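Local coordinates for fluorescence recovery protein (Synechocystis sp., PDB 4JDX) that speeds the return of the active orange carotenoid protein to its resting form, restoring fluorescence after photoprotective quenching in cyanobacteria, at residues A[19-33]-A[92-105]. Residues are numbered along the deposited sequence; the frame is centred on the assembly and turned at random.
Sequences ETQSAHALFRKAYQR and LVQAEELTFLAADK
Arg-33 and Glu-97 join side chains from opposite directions, the guanidinium offering NH1 and NH2 end-on to the two carboxylate oxygens. The planes differ by only 17°, and both oxygens are met on their syn lone pairs. Arg-33 NH2 lies 2.8 Å from Glu-97 OE2, nearly straight at 167°. Arg-33 NH1 stands 3.2 Å from Glu-97 OE1. NH1 also donates to Leu-92 O (2.9 Å), while OE1 accepts from Gln-94 N, so both groups are tied to the loop backbone. A leucine in place of Arg-33 would probably leave Glu-97 without its two-pronged partner and Leu-92 O without this donor. At the other end Lys-105 NZ bridges both carboxylate oxygens of Glu-19, 2.6 Å from OE1. Ala-102 N, at the N-cap position before helix 103-114, shares Glu-19 OE2 with it (2.9 Å). Lys-105 also bonds Pro-14 O.

Tight packing separates the two polar ends. Leu-26 CD1 meets Val-93 CG1 at 3.8 Å and CD2 reaches Leu-98, with Phe-84 of helix 80-89 behind; Ala-30 CB packs on Val-93 as well. Phe-100 CG lies between its backbone N and carbonyl carbon (chi1 68°), which puts the ring against the helix. Ser-22 CB makes a CH-pi contact over one face, 3.6 Å from the centroid; CG of Leu-101 lies over the opposite face, toward the rim. The loose, solvent side is Lys-29, exposed and barely covered, its NZ 4.9 Å from Glu-97 OE2. Charged pairs flanking an apolar centre probably help to hold the loop and the start of helix 103-114 along helix 17-47.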
loop_
_atom_site.group_PDB
_atom_site.type_symbol
_atom_site.label_atom_id
_atom_site.label_comp_id
_atom_site.label_asym_id
_atom_site.label_seq_id
_atom_site.Cartn_x
_atom_site.Cartn_y
_atom_site.Cartn_z
ATOM N N GLU A 19 31.431 18.700 -8.461
ATOM C CA GLU A 19 30.957 17.948 -7.304
ATOM C C GLU A 19 29.431 17.874 -7.258
ATOM O O GLU A 19 28.863 16.805 -7.032
ATOM C CB GLU A 19 31.493 18.559 -6.007
ATOM C CG GLU A 19 32.936 18.186 -5.707
ATOM C CD GLU A 19 33.458 18.827 -4.439
ATOM O OE1 GLU A 19 33.223 20.039 -4.244
ATOM O OE2 GLU A 19 34.098 18.117 -3.632
ATOM N N THR A 20 28.772 19.007 -7.482
ATOM C CA THR A 20 27.315 19.068 -7.415
ATOM C C THR A 20 26.679 18.274 -8.553
ATOM O O THR A 20 25.643 17.635 -8.374
ATOM C CB THR A 20 26.809 20.525 -7.484
ATOM O OG1 THR A 20 27.308 21.151 -8.673
ATOM C CG2 THR A 20 27.267 21.317 -6.268
ATOM N N GLN A 21 27.312 18.314 -9.720
ATOM C CA GLN A 21 26.776 17.653 -10.904
ATOM C C GLN A 21 26.890 16.135 -10.793
ATOM O O GLN A 21 25.951 15.410 -11.122
ATOM C CB GLN A 21 27.499 18.148 -12.158
ATOM C CG GLN A 21 26.998 17.527 -13.451
ATOM C CD GLN A 21 27.628 18.153 -14.680
ATOM O OE1 GLN A 21 28.315 19.170 -14.589
ATOM N NE2 GLN A 21 27.396 17.548 -15.841
ATOM N N SER A 22 28.039 15.658 -10.323
ATOM C CA SER A 22 28.262 14.223 -10.174
ATOM C C SER A 22 27.500 13.664 -8.975
ATOM O O SER A 22 27.142 12.485 -8.953
ATOM C CB SER A 22 29.755 13.919 -10.038
ATOM O OG SER A 22 30.368 13.839 -11.309
ATOM N N ALA A 23 27.252 14.513 -7.983
ATOM C CA ALA A 23 26.473 14.114 -6.816
ATOM C C ALA A 23 25.033 13.844 -7.237
ATOM O O ALA A 23 24.421 12.867 -6.804
ATOM C CB ALA A 23 26.524 15.195 -5.745
ATOM N N HIS A 24 24.503 14.714 -8.091
ATOM C CA HIS A 24 23.155 14.554 -8.624
ATOM C C HIS A 24 23.036 13.247 -9.394
ATOM O O HIS A 24 22.049 12.520 -9.259
ATOM C CB HIS A 24 22.801 15.723 -9.547
ATOM C CG HIS A 24 22.522 17.002 -8.823
ATOM N ND1 HIS A 24 22.615 18.236 -9.431
ATOM C CD2 HIS A 24 22.145 17.241 -7.545
ATOM C CE1 HIS A 24 22.313 19.179 -8.558
ATOM N NE2 HIS A 24 22.022 18.601 -7.405
ATOM N N ALA A 25 24.050 12.952 -10.201
ATOM C CA ALA A 25 24.047 11.753 -11.026
ATOM C C ALA A 25 24.100 10.517 -10.138
ATOM O O ALA A 25 23.532 9.474 -10.468
ATOM C CB ALA A 25 25.227 11.771 -11.989
ATOM N N LEU A 26 24.775 10.644 -9.002
ATOM C CA LEU A 26 24.908 9.535 -8.068
ATOM C C LEU A 26 23.622 9.359 -7.264
ATOM O O LEU A 26 23.245 8.240 -6.918
ATOM C CB LEU A 26 26.097 9.759 -7.132
ATOM C CG LEU A 26 26.329 8.646 -6.111
ATOM C CD1 LEU A 26 26.363 7.283 -6.800
ATOM C CD2 LEU A 26 27.613 8.900 -5.332
ATOM N N PHE A 27 22.951 10.472 -6.974
ATOM C CA PHE A 27 21.653 10.436 -6.304
ATOM C C PHE A 27 20.653 9.634 -7.123
ATOM O O PHE A 27 19.999 8.728 -6.611
ATOM C CB PHE A 27 21.107 11.853 -6.101
ATOM C CG PHE A 27 21.439 12.456 -4.762
ATOM C CD1 PHE A 27 22.422 11.910 -3.957
ATOM C CD2 PHE A 27 20.752 13.567 -4.306
ATOM C CE1 PHE A 27 22.718 12.469 -2.728
ATOM C CE2 PHE A 27 21.044 14.125 -3.077
ATOM C CZ PHE A 27 22.026 13.575 -2.289
ATOM N N ARG A 28 20.535 9.977 -8.399
ATOM C CA ARG A 28 19.603 9.301 -9.288
ATOM C C ARG A 28 19.934 7.815 -9.383
ATOM O O ARG A 28 19.043 6.971 -9.383
ATOM C CB ARG A 28 19.642 9.943 -10.674
ATOM C CG ARG A 28 19.154 11.384 -10.689
ATOM C CD ARG A 28 19.070 11.927 -12.104
ATOM N NE ARG A 28 20.388 12.243 -12.653
ATOM C CZ ARG A 28 20.925 13.460 -12.697
ATOM N NH1 ARG A 28 20.268 14.515 -12.229
ATOM N NH2 ARG A 28 22.132 13.628 -13.219
ATOM N N LYS A 29 21.224 7.507 -9.455
ATOM C CA LYS A 29 21.685 6.127 -9.532
ATOM C C LYS A 29 21.209 5.343 -8.311
ATOM O O LYS A 29 20.631 4.264 -8.439
ATOM C CB LYS A 29 23.209 6.095 -9.601
ATOM C CG LYS A 29 23.793 4.793 -10.113
ATOM C CD LYS A 29 25.309 4.830 -10.047
ATOM C CE LYS A 29 25.943 3.798 -10.960
ATOM N NZ LYS A 29 26.376 4.397 -12.255
ATOM N N ALA A 30 21.459 5.901 -7.129
ATOM C CA ALA A 30 21.051 5.286 -5.871
ATOM C C ALA A 30 19.535 5.148 -5.821
ATOM O O ALA A 30 19.003 4.125 -5.388
ATOM C CB ALA A 30 21.539 6.123 -4.695
ATOM N N TYR A 31 18.850 6.194 -6.269
ATOM C CA TYR A 31 17.395 6.209 -6.325
ATOM C C TYR A 31 16.882 5.011 -7.117
ATOM O O TYR A 31 15.963 4.313 -6.681
ATOM C CB TYR A 31 16.905 7.515 -6.956
ATOM C CG TYR A 31 15.414 7.560 -7.204
ATOM C CD1 TYR A 31 14.513 7.530 -6.151
ATOM C CD2 TYR A 31 14.908 7.640 -8.493
ATOM C CE1 TYR A 31 13.151 7.571 -6.376
ATOM C CE2 TYR A 31 13.549 7.681 -8.724
ATOM C CZ TYR A 31 12.677 7.647 -7.664
ATOM O OH TYR A 31 11.323 7.691 -7.896
ATOM N N GLN A 32 17.484 4.769 -8.277
ATOM C CA GLN A 32 17.103 3.637 -9.110
ATOM C C GLN A 32 17.394 2.322 -8.396
ATOM O O GLN A 32 16.630 1.364 -8.512
ATOM C CB GLN A 32 17.835 3.690 -10.450
ATOM C CG GLN A 32 17.389 4.844 -11.336
ATOM C CD GLN A 32 15.947 4.707 -11.787
ATOM O OE1 GLN A 32 15.445 3.599 -11.957
ATOM N NE2 GLN A 32 15.270 5.834 -11.980
ATOM N N ARG A 33 18.494 2.283 -7.650
ATOM C CA ARG A 33 18.860 1.084 -6.907
ATOM C C ARG A 33 17.827 0.800 -5.822
ATOM O O ARG A 33 17.530 -0.356 -5.521
ATOM C CB ARG A 33 20.242 1.239 -6.268
ATOM C CG ARG A 33 21.395 1.308 -7.252
ATOM C CD ARG A 33 22.693 0.970 -6.552
ATOM N NE ARG A 33 23.840 0.935 -7.460
ATOM C CZ ARG A 33 24.883 1.761 -7.410
ATOM N NH1 ARG A 33 24.962 2.719 -6.497
ATOM N NH2 ARG A 33 25.864 1.625 -8.287
ATOM N N LEU A 92 23.221 1.798 -0.835
ATOM C CA LEU A 92 22.664 2.378 -2.055
ATOM C C LEU A 92 23.738 3.076 -2.889
ATOM O O LEU A 92 23.542 3.342 -4.075
ATOM C CB LEU A 92 21.529 3.346 -1.713
ATOM C CG LEU A 92 20.277 2.666 -1.148
ATOM C CD1 LEU A 92 19.206 3.686 -0.787
ATOM C CD2 LEU A 92 19.735 1.641 -2.135
ATOM N N VAL A 93 24.869 3.373 -2.259
ATOM C CA VAL A 93 26.054 3.810 -2.986
ATOM C C VAL A 93 27.285 3.111 -2.425
ATOM O O VAL A 93 27.324 2.747 -1.248
ATOM C CB VAL A 93 26.260 5.338 -2.906
ATOM C CG1 VAL A 93 25.024 6.071 -3.417
ATOM C CG2 VAL A 93 26.611 5.764 -1.483
ATOM N N GLN A 94 28.284 2.918 -3.276
ATOM C CA GLN A 94 29.541 2.316 -2.856
ATOM C C GLN A 94 30.561 3.416 -2.585
ATOM O O GLN A 94 30.538 4.465 -3.228
ATOM C CB GLN A 94 30.049 1.347 -3.928
ATOM C CG GLN A 94 29.094 0.193 -4.205
ATOM C CD GLN A 94 28.900 -0.707 -2.996
ATOM O OE1 GLN A 94 27.804 -0.798 -2.443
ATOM N NE2 GLN A 94 29.968 -1.381 -2.585
ATOM N N ALA A 95 31.438 3.180 -1.615
ATOM C CA ALA A 95 32.453 4.157 -1.232
ATOM C C ALA A 95 33.279 4.596 -2.439
ATOM O O ALA A 95 33.702 5.749 -2.526
ATOM C CB ALA A 95 33.359 3.570 -0.163
ATOM N N GLU A 96 33.490 3.675 -3.373
ATOM C CA GLU A 96 34.319 3.940 -4.545
ATOM C C GLU A 96 33.672 4.980 -5.460
ATOM O O GLU A 96 34.343 5.588 -6.294
ATOM C CB GLU A 96 34.574 2.644 -5.324
ATOM C CG GLU A 96 35.126 1.500 -4.482
ATOM C CD GLU A 96 34.031 0.649 -3.863
ATOM O OE1 GLU A 96 33.851 0.716 -2.628
ATOM O OE2 GLU A 96 33.348 -0.083 -4.612
ATOM N N GLU A 97 32.370 5.187 -5.290
ATOM C CA GLU A 97 31.616 6.114 -6.128
ATOM C C GLU A 97 31.669 7.546 -5.590
ATOM O O GLU A 97 31.053 8.451 -6.157
ATOM C CB GLU A 97 30.161 5.648 -6.237
ATOM C CG GLU A 97 30.003 4.301 -6.925
ATOM C CD GLU A 97 28.573 3.799 -6.933
ATOM O OE1 GLU A 97 27.823 4.105 -5.982
ATOM O OE2 GLU A 97 28.199 3.099 -7.897
ATOM N N LEU A 98 32.414 7.745 -4.506
ATOM C CA LEU A 98 32.519 9.054 -3.867
ATOM C C LEU A 98 33.827 9.766 -4.205
ATOM O O LEU A 98 34.081 10.869 -3.722
ATOM C CB LEU A 98 32.420 8.895 -2.350
ATOM C CG LEU A 98 31.109 8.305 -1.832
ATOM C CD1 LEU A 98 31.222 7.983 -0.347
ATOM C CD2 LEU A 98 29.958 9.265 -2.104
ATOM N N THR A 99 34.646 9.142 -5.045
ATOM C CA THR A 99 36.002 9.621 -5.296
ATOM C C THR A 99 36.057 10.902 -6.131
ATOM O O THR A 99 37.136 11.452 -6.352
ATOM C CB THR A 99 36.842 8.544 -6.006
ATOM O OG1 THR A 99 36.263 8.253 -7.284
ATOM C CG2 THR A 99 36.907 7.271 -5.171
ATOM N N PHE A 100 34.905 11.376 -6.595
ATOM C CA PHE A 100 34.850 12.635 -7.333
ATOM C C PHE A 100 34.788 13.798 -6.347
ATOM O O PHE A 100 35.047 14.949 -6.705
ATOM C CB PHE A 100 33.645 12.668 -8.278
ATOM C CG PHE A 100 32.318 12.726 -7.570
ATOM C CD1 PHE A 100 31.748 13.942 -7.234
ATOM C CD2 PHE A 100 31.641 11.567 -7.240
ATOM C CE1 PHE A 100 30.534 13.998 -6.583
ATOM C CE2 PHE A 100 30.426 11.620 -6.587
ATOM C CZ PHE A 100 29.872 12.835 -6.259
ATOM N N LEU A 101 34.458 13.482 -5.098
ATOM C CA LEU A 101 34.372 14.484 -4.044
ATOM C C LEU A 101 35.738 14.813 -3.456
ATOM O O LEU A 101 36.687 14.040 -3.590
ATOM C CB LEU A 101 33.460 13.994 -2.921
ATOM C CG LEU A 101 31.991 13.790 -3.280
ATOM C CD1 LEU A 101 31.267 13.132 -2.114
ATOM C CD2 LEU A 101 31.344 15.120 -3.656
ATOM N N ALA A 102 35.824 15.967 -2.801
ATOM C CA ALA A 102 37.006 16.332 -2.033
ATOM C C ALA A 102 37.280 15.260 -0.983
ATOM O O ALA A 102 36.358 14.610 -0.493
ATOM C CB ALA A 102 36.808 17.687 -1.368
ATOM N N ALA A 103 38.553 15.082 -0.642
ATOM C CA ALA A 103 38.972 14.047 0.297
ATOM C C ALA A 103 38.303 14.210 1.661
ATOM O O ALA A 103 37.927 13.223 2.294
ATOM C CB ALA A 103 40.489 14.066 0.447
ATOM N N ASP A 104 38.159 15.455 2.110
ATOM C CA ASP A 104 37.590 15.728 3.429
ATOM C C ASP A 104 36.119 15.311 3.503
ATOM O O ASP A 104 35.661 14.807 4.528
ATOM C CB ASP A 104 37.758 17.209 3.802
ATOM C CG ASP A 104 37.171 18.151 2.766
ATOM O OD1 ASP A 104 36.725 17.676 1.702
ATOM O OD2 ASP A 104 37.168 19.374 3.017
ATOM N N LYS A 105 35.390 15.508 2.410
ATOM C CA LYS A 105 33.991 15.097 2.339
ATOM C C LYS A 105 33.862 13.580 2.385
ATOM O O LYS A 105 32.994 13.045 3.073
ATOM C CB LYS A 105 33.344 15.631 1.062
ATOM C CG LYS A 105 33.147 17.132 1.068
ATOM C CD LYS A 105 32.831 17.661 -0.316
ATOM C CE LYS A 105 32.764 19.174 -0.308
ATOM N NZ LYS A 105 32.989 19.739 -1.659
#